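Local coordinates for protein carbohydrate kinase (Agrobacterium tumefaciens, PDB 2NWH) that probably transfers a phosphate group from ATP to a sugar or related carbohydrate, at residues N189-A193 against V220-G224; V204-P208 against V228-N232. The contacts are given in a common frame with arbitrary orientation. Residues are numbered along the deposited sequence.

Contact 1 of 2, residues N189-A193 against V220-G224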
ATOM      1  N   ASN A 189      -8.174   5.248   3.759  1.00 35.78           N
ATOM      2  CA  ASN A 189      -9.414   5.806   3.217  1.00 36.84           C
ATOM      3  C   ASN A 189     -10.355   6.167   4.387  1.00 36.92           C
ATOM      4  O   ASN A 189      -9.991   5.974   5.549  1.00 36.69           O
ATOM      5  CB  ASN A 189     -10.036   4.767   2.284  1.00 37.18           C
ATOM      6  CG  ASN A 189     -10.536   3.516   3.040  1.00 38.85           C
ATOM      7  OD1 ASN A 189     -10.890   2.521   2.426  1.00 40.95           O
ATOM      8  ND2 ASN A 189     -10.581   3.585   4.371  1.00 39.55           N
ATOM      9  N   GLU A 190     -11.555   6.685   4.103  1.00 38.30           N
ATOM     10  CA  GLU A 190     -12.509   7.066   5.171  1.00 38.49           C
ATOM     11  C   GLU A 190     -12.818   6.010   6.249  1.00 38.16           C
ATOM     12  O   GLU A 190     -12.816   6.328   7.448  1.00 37.97           O
ATOM     13  CB  GLU A 190     -13.836   7.578   4.570  1.00 39.47           C
ATOM     14  CG  GLU A 190     -13.923   9.075   4.394  1.00 41.94           C
ATOM     15  CD  GLU A 190     -14.435   9.813   5.619  1.00 44.70           C
ATOM     16  OE1 GLU A 190     -15.517   9.457   6.142  1.00 44.15           O
ATOM     17  OE2 GLU A 190     -13.757  10.776   6.043  1.00 46.51           O
ATOM     18  N   ALA A 191     -13.112   4.780   5.812  1.00 37.84           N
ATOM     19  CA  ALA A 191     -13.488   3.650   6.687  1.00 37.52           C
ATOM     20  C   ALA A 191     -12.396   3.232   7.669  1.00 37.36           C
ATOM     21  O   ALA A 191     -12.678   2.886   8.830  1.00 37.34           O
ATOM     22  CB  ALA A 191     -13.883   2.447   5.840  1.00 38.02           C
ATOM     23  N   GLU A 192     -11.152   3.238   7.183  1.00 36.92           N
ATOM     24  CA  GLU A 192     -10.004   2.834   7.967  1.00 36.90           C
ATOM     25  C   GLU A 192      -9.713   3.897   9.029  1.00 37.02           C
ATOM     26  O   GLU A 192      -9.325   3.574  10.153  1.00 37.25           O
ATOM     27  CB  GLU A 192      -8.786   2.572   7.044  1.00 36.61           C
ATOM     28  CG  GLU A 192      -9.017   1.445   6.022  1.00 36.23           C
ATOM     29  CD  GLU A 192      -8.134   1.517   4.764  1.00 40.99           C
ATOM     30  OE1 GLU A 192      -7.312   2.463   4.606  1.00 38.78           O
ATOM     31  OE2 GLU A 192      -8.277   0.611   3.907  1.00 42.13           O
ATOM     32  N   ALA A 193      -9.948   5.160   8.684  1.00 37.16           N
ATOM     33  CA  ALA A 193      -9.774   6.254   9.623  1.00 38.24           C
ATOM     34  C   ALA A 193     -10.772   6.121  10.792  1.00 39.31           C
ATOM     35  O   ALA A 193     -10.367   6.134  11.961  1.00 38.67           O
ATOM     36  CB  ALA A 193      -9.907   7.595   8.908  1.00 38.00           C
ATOM     37  N   VAL A 220      -2.578  10.581   5.387  1.00 30.55           N
ATOM     38  CA  VAL A 220      -3.412  10.923   4.259  1.00 31.01           C
ATOM     39  C   VAL A 220      -4.736  10.167   4.384  1.00 31.70           C
ATOM     40  O   VAL A 220      -4.749   8.945   4.603  1.00 32.48           O
ATOM     41  CB  VAL A 220      -2.727  10.546   2.952  1.00 30.96           C
ATOM     42  CG1 VAL A 220      -3.646  10.835   1.744  1.00 30.85           C
ATOM     43  CG2 VAL A 220      -1.413  11.271   2.849  1.00 29.78           C
ATOM     44  N   VAL A 221      -5.855  10.888   4.262  1.00 31.62           N
ATOM     45  CA  VAL A 221      -7.141  10.217   4.256  1.00 31.88           C
ATOM     46  C   VAL A 221      -7.893  10.562   2.971  1.00 33.12           C
ATOM     47  O   VAL A 221      -8.052  11.743   2.620  1.00 31.02           O
ATOM     48  CB  VAL A 221      -7.968  10.509   5.535  1.00 31.80           C
ATOM     49  CG1 VAL A 221      -9.294   9.763   5.501  1.00 31.61           C
ATOM     50  CG2 VAL A 221      -7.175  10.127   6.805  1.00 31.16           C
ATOM     51  N   THR A 222      -8.320   9.527   2.250  1.00 34.07           N
ATOM     52  CA  THR A 222      -9.053   9.734   1.007  1.00 35.33           C
ATOM     53  C   THR A 222     -10.556   9.495   1.201  1.00 36.33           C
ATOM     54  O   THR A 222     -10.951   8.646   2.022  1.00 36.58           O
ATOM     55  CB  THR A 222      -8.556   8.815  -0.108  1.00 35.64           C
ATOM     56  OG1 THR A 222      -8.888   7.464   0.219  1.00 36.31           O
ATOM     57  CG2 THR A 222      -7.039   8.926  -0.299  1.00 34.33           C
ATOM     58  N   ARG A 223     -11.381  10.229   0.443  1.00 36.86           N
ATOM     59  CA  ARG A 223     -12.835  10.022   0.451  1.00 37.76           C
ATOM     60  C   ARG A 223     -13.467  10.069  -0.947  1.00 38.15           C
ATOM     61  O   ARG A 223     -13.447  11.109  -1.624  1.00 38.04           O
ATOM     62  CB  ARG A 223     -13.530  11.033   1.358  1.00 37.96           C
ATOM     63  CG  ARG A 223     -15.040  10.809   1.437  1.00 39.28           C
ATOM     64  CD  ARG A 223     -15.766  11.975   2.037  1.00 42.02           C
ATOM     65  NE  ARG A 223     -15.669  12.024   3.492  1.00 44.14           N
ATOM     66  CZ  ARG A 223     -16.227  12.979   4.240  1.00 46.62           C
ATOM     67  NH1 ARG A 223     -16.094  12.956   5.564  1.00 47.37           N
ATOM     68  NH2 ARG A 223     -16.914  13.961   3.667  1.00 47.25           N
ATOM     69  N   GLY A 224     -14.050   8.948  -1.368  1.00 38.58           N
ATOM     70  CA  GLY A 224     -14.696   8.859  -2.685  1.00 38.60           C
ATOM     71  C   GLY A 224     -13.704   9.063  -3.822  1.00 38.61           C
ATOM     72  O   GLY A 224     -12.532   8.700  -3.710  1.00 38.99           O
TER
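This contact lies in the alpha/beta sheet of the ribokinase-like fold, where strand 185-189 gives way to helix 190-197 beside parallel strand 219-223. It is one corner of a beta-alpha-beta crossover. N189 ends its strand and pairs with T222 as a parallel bridge, CA to CA 4.5 Å. The CA of N189 makes a CA-H...O contact of 3.4 Å with T222 O. The E190 N lies 2.9 Å from T222 O. N189 and T222 both have chi1 near +68° (p) and point to the same face of the sheet, where N189 CB meets T222 OG1 at 3.6 Å. N189 also holds the N-cap position. In the first turn of the helix, E192 has chi1 m and chi2 t, and its OE1 folds back to accept a hydrogen bond from N189 N at 3.0 Å. The backbone bond from A193 N to N189 O, 3.2 Å, closes the same turn. V221, with chi1 t, places CG1 against this turn, 3.9 Å from N189 O and 4.1 Å from A193 CB. W207 of helix 207-213 packs on both V221 and A193. E190 and R223 both leave their CA atoms sideways, then bring their charged ends together. E190 has chi1 at -94°, between wells, and chi2 m. R223 is extended through chi1 and chi2 (both t) and bends at chi3 (m). E190 OE2 also accepts a hydrogen bond from W207 NE1, its stronger partner. The salt bridge includes a weak hydrogen bond at the guanidinium edge, R223 NH1 to E190 OE2, 3.2 Å, with 150° at the hydrogen.

Contact 2 of 2, residues V204-P208 against V228-N232; sequences VRDWP and VVAFN
This is apolar packing of a turn and the start of a helix on one face of a strand. It sits toward the strand 311-313 end of the large sheet. V204-W207 form a type I beta turn, with R205 at phi/psi -63/-2°, D206 at -91/-22°, and W207 N bonded to V204 O at 3.2 Å. The chain then enters helix 207-213, with W207 and P208 in helical conformation. V228-F231 are an extended strand. V229 and F231 point toward 204-208, while V228 and A230 point away. The nearest CA pairs are R205 with V229 at 6.0 Å and P208 with F231 at 5.9 Å. In the alpha/beta fold of the ribokinase family, this helix packs on the sheet and leads into strand 219-223, whose antiparallel neighbour is strand 227-231. V229 is the central residue. Its chi1 is p. V204, with chi1 134° (between wells), sets CG1 3.7 Å from V229 CB, and V204 O is 3.2 Å from V229 CG1. W207 CB is 4.2 Å from V229 CG1, which lies at the edge of the indole. W207 takes chi1 m, and its ring leads away from the strand; its NE1 donates a hydrogen bond to E190 OE2. P208, pucker C-gamma exo, sets CG 3.9 Å from V229 CG2 and 3.7 Å from F231 CB. F231 has chi1 70° (p) and chi2 102°. This places its ring face against P208 CA in a CH-pi contact, 3.8 Å from CA to ring centroid and 10° off the normal.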
ATOM      1  N   VAL A 204     -13.844  16.023   6.114  1.00 39.02           N
ATOM      2  CA  VAL A 204     -12.569  15.348   5.751  1.00 39.51           C
ATOM      3  C   VAL A 204     -11.349  16.144   6.250  1.00 39.67           C
ATOM      4  O   VAL A 204     -10.347  15.577   6.715  1.00 38.61           O
ATOM      5  CB  VAL A 204     -12.484  14.995   4.213  1.00 39.93           C
ATOM      6  CG1 VAL A 204     -11.138  15.381   3.567  1.00 39.19           C
ATOM      7  CG2 VAL A 204     -12.732  13.514   3.981  1.00 40.52           C
ATOM      8  N   ARG A 205     -11.460  17.465   6.167  1.00 40.07           N
ATOM      9  CA  ARG A 205     -10.467  18.373   6.721  1.00 41.03           C
ATOM     10  C   ARG A 205     -10.353  18.252   8.242  1.00 41.44           C
ATOM     11  O   ARG A 205      -9.524  18.941   8.858  1.00 42.10           O
ATOM     12  CB  ARG A 205     -10.822  19.817   6.338  1.00 41.23           C
ATOM     13  CG  ARG A 205     -12.299  20.153   6.513  1.00 42.97           C
ATOM     14  CD  ARG A 205     -12.512  21.650   6.476  1.00 47.41           C
ATOM     15  NE  ARG A 205     -11.953  22.240   5.259  1.00 50.99           N
ATOM     16  CZ  ARG A 205     -12.689  22.780   4.273  1.00 53.49           C
ATOM     17  NH1 ARG A 205     -14.031  22.814   4.356  1.00 55.48           N
ATOM     18  NH2 ARG A 205     -12.087  23.302   3.207  1.00 52.74           N
ATOM     19  N   ASP A 206     -11.184  17.378   8.849  1.00 41.72           N
ATOM     20  CA  ASP A 206     -11.196  17.208  10.301  1.00 41.71           C
ATOM     21  C   ASP A 206     -10.251  16.131  10.777  1.00 41.84           C
ATOM     22  O   ASP A 206      -9.844  16.125  11.948  1.00 41.87           O
ATOM     23  CB  ASP A 206     -12.610  16.882  10.770  1.00 42.95           C
ATOM     24  CG  ASP A 206     -13.589  18.030  10.420  1.00 43.79           C
ATOM     25  OD1 ASP A 206     -14.634  17.882   9.633  1.00 48.35           O
ATOM     26  OD2 ASP A 206     -13.429  19.140  11.026  1.00 47.95           O
ATOM     27  N   TRP A 207      -9.899  15.216   9.872  1.00 40.42           N
ATOM     28  CA  TRP A 207      -9.098  14.074  10.281  1.00 39.91           C
ATOM     29  C   TRP A 207      -7.788  14.438  11.012  1.00 38.95           C
ATOM     30  O   TRP A 207      -7.496  13.845  12.046  1.00 38.61           O
ATOM     31  CB  TRP A 207      -8.899  13.119   9.118  1.00 40.30           C
ATOM     32  CG  TRP A 207     -10.139  12.311   8.816  1.00 41.08           C
ATOM     33  CD1 TRP A 207     -10.851  12.300   7.646  1.00 42.56           C
ATOM     34  CD2 TRP A 207     -10.810  11.390   9.694  1.00 42.58           C
ATOM     35  NE1 TRP A 207     -11.916  11.423   7.739  1.00 43.49           N
ATOM     36  CE2 TRP A 207     -11.913  10.850   8.982  1.00 42.29           C
ATOM     37  CE3 TRP A 207     -10.579  10.959  11.012  1.00 42.59           C
ATOM     38  CZ2 TRP A 207     -12.794   9.911   9.545  1.00 41.44           C
ATOM     39  CZ3 TRP A 207     -11.459  10.029  11.568  1.00 42.06           C
ATOM     40  CH2 TRP A 207     -12.551   9.515  10.830  1.00 40.72           C
ATOM     41  N   PRO A 208      -7.021  15.450  10.526  1.00 38.43           N
ATOM     42  CA  PRO A 208      -5.763  15.812  11.224  1.00 37.98           C
ATOM     43  C   PRO A 208      -5.852  15.995  12.766  1.00 38.15           C
ATOM     44  O   PRO A 208      -5.137  15.306  13.485  1.00 37.19           O
ATOM     45  CB  PRO A 208      -5.343  17.127  10.532  1.00 38.24           C
ATOM     46  CG  PRO A 208      -5.929  17.021   9.153  1.00 38.09           C
ATOM     47  CD  PRO A 208      -7.243  16.301   9.332  1.00 38.41           C
ATOM     48  N   VAL A 228      -9.395  14.506  -0.649  1.00 32.63           N
ATOM     49  CA  VAL A 228      -8.207  13.971   0.042  1.00 32.20           C
ATOM     50  C   VAL A 228      -7.680  14.996   1.033  1.00 32.26           C
ATOM     51  O   VAL A 228      -7.588  16.174   0.703  1.00 32.35           O
ATOM     52  CB  VAL A 228      -7.040  13.667  -0.922  1.00 32.26           C
ATOM     53  CG1 VAL A 228      -6.012  12.739  -0.217  1.00 29.89           C
ATOM     54  CG2 VAL A 228      -7.525  13.063  -2.241  1.00 33.53           C
ATOM     55  N   VAL A 229      -7.325  14.537   2.235  1.00 32.29           N
ATOM     56  CA  VAL A 229      -6.668  15.374   3.227  1.00 32.67           C
ATOM     57  C   VAL A 229      -5.275  14.794   3.549  1.00 32.97           C
ATOM     58  O   VAL A 229      -5.116  13.567   3.624  1.00 32.50           O
ATOM     59  CB  VAL A 229      -7.569  15.557   4.486  1.00 32.56           C
ATOM     60  CG1 VAL A 229      -7.793  14.244   5.236  1.00 33.57           C
ATOM     61  CG2 VAL A 229      -7.036  16.655   5.418  1.00 33.60           C
ATOM     62  N   ALA A 230      -4.272  15.670   3.655  1.00 32.75           N
ATOM     63  CA  ALA A 230      -2.916  15.269   4.063  1.00 33.06           C
ATOM     64  C   ALA A 230      -2.520  16.107   5.256  1.00 33.74           C
ATOM     65  O   ALA A 230      -2.927  17.262   5.354  1.00 33.37           O
ATOM     66  CB  ALA A 230      -1.939  15.459   2.945  1.00 32.41           C
ATOM     67  N   PHE A 231      -1.768  15.532   6.189  1.00 34.43           N
ATOM     68  CA  PHE A 231      -1.310  16.285   7.359  1.00 35.12           C
ATOM     69  C   PHE A 231       0.044  15.809   7.870  1.00 36.06           C
ATOM     70  O   PHE A 231       0.467  14.678   7.582  1.00 34.16           O
ATOM     71  CB  PHE A 231      -2.376  16.312   8.462  1.00 35.32           C
ATOM     72  CG  PHE A 231      -2.601  14.987   9.159  1.00 34.75           C
ATOM     73  CD1 PHE A 231      -2.057  14.750  10.420  1.00 34.66           C
ATOM     74  CD2 PHE A 231      -3.401  13.999   8.576  1.00 34.15           C
ATOM     75  CE1 PHE A 231      -2.274  13.510  11.092  1.00 36.91           C
ATOM     76  CE2 PHE A 231      -3.617  12.756   9.220  1.00 34.26           C
ATOM     77  CZ  PHE A 231      -3.054  12.512  10.481  1.00 34.50           C
ATOM     78  N   ASN A 232       0.725  16.693   8.603  1.00 37.02           N
ATOM     79  CA  ASN A 232       1.954  16.338   9.319  1.00 38.54           C
ATOM     80  C   ASN A 232       1.893  17.052  10.660  1.00 39.51           C
ATOM     81  O   ASN A 232       0.808  17.433  11.083  1.00 40.44           O
ATOM     82  CB  ASN A 232       3.201  16.743   8.528  1.00 38.76           C
ATOM     83  CG  ASN A 232       3.272  18.245   8.294  1.00 39.71           C
ATOM     84  OD1 ASN A 232       2.683  19.027   9.053  1.00 39.94           O
ATOM     85  ND2 ASN A 232       3.985  18.658   7.247  1.00 40.18           N
TER

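How the contacts relate
The two contacts have centres 9 Å apart and share one sheet, since strands 219-223 and 227-231 are antiparallel neighbours. V221 N of contact 1 and V229 O of contact 2 lie 2.9 Å apart, a probable hydrogen bond between them. Their segments alternate along the chain, so the turn and helix start of contact 2 fall between the two halves of contact 1. E190 OE2 is one shared point: it lies 2.6 Å from W207 NE1 and 3.6 Å from V204 CG2. R223 NE packs 3.3 Å from V204 CG2. The bound sodium, at D249 and T251, is about 8 Å from the T222 side chain and about 10 Å from that of V228.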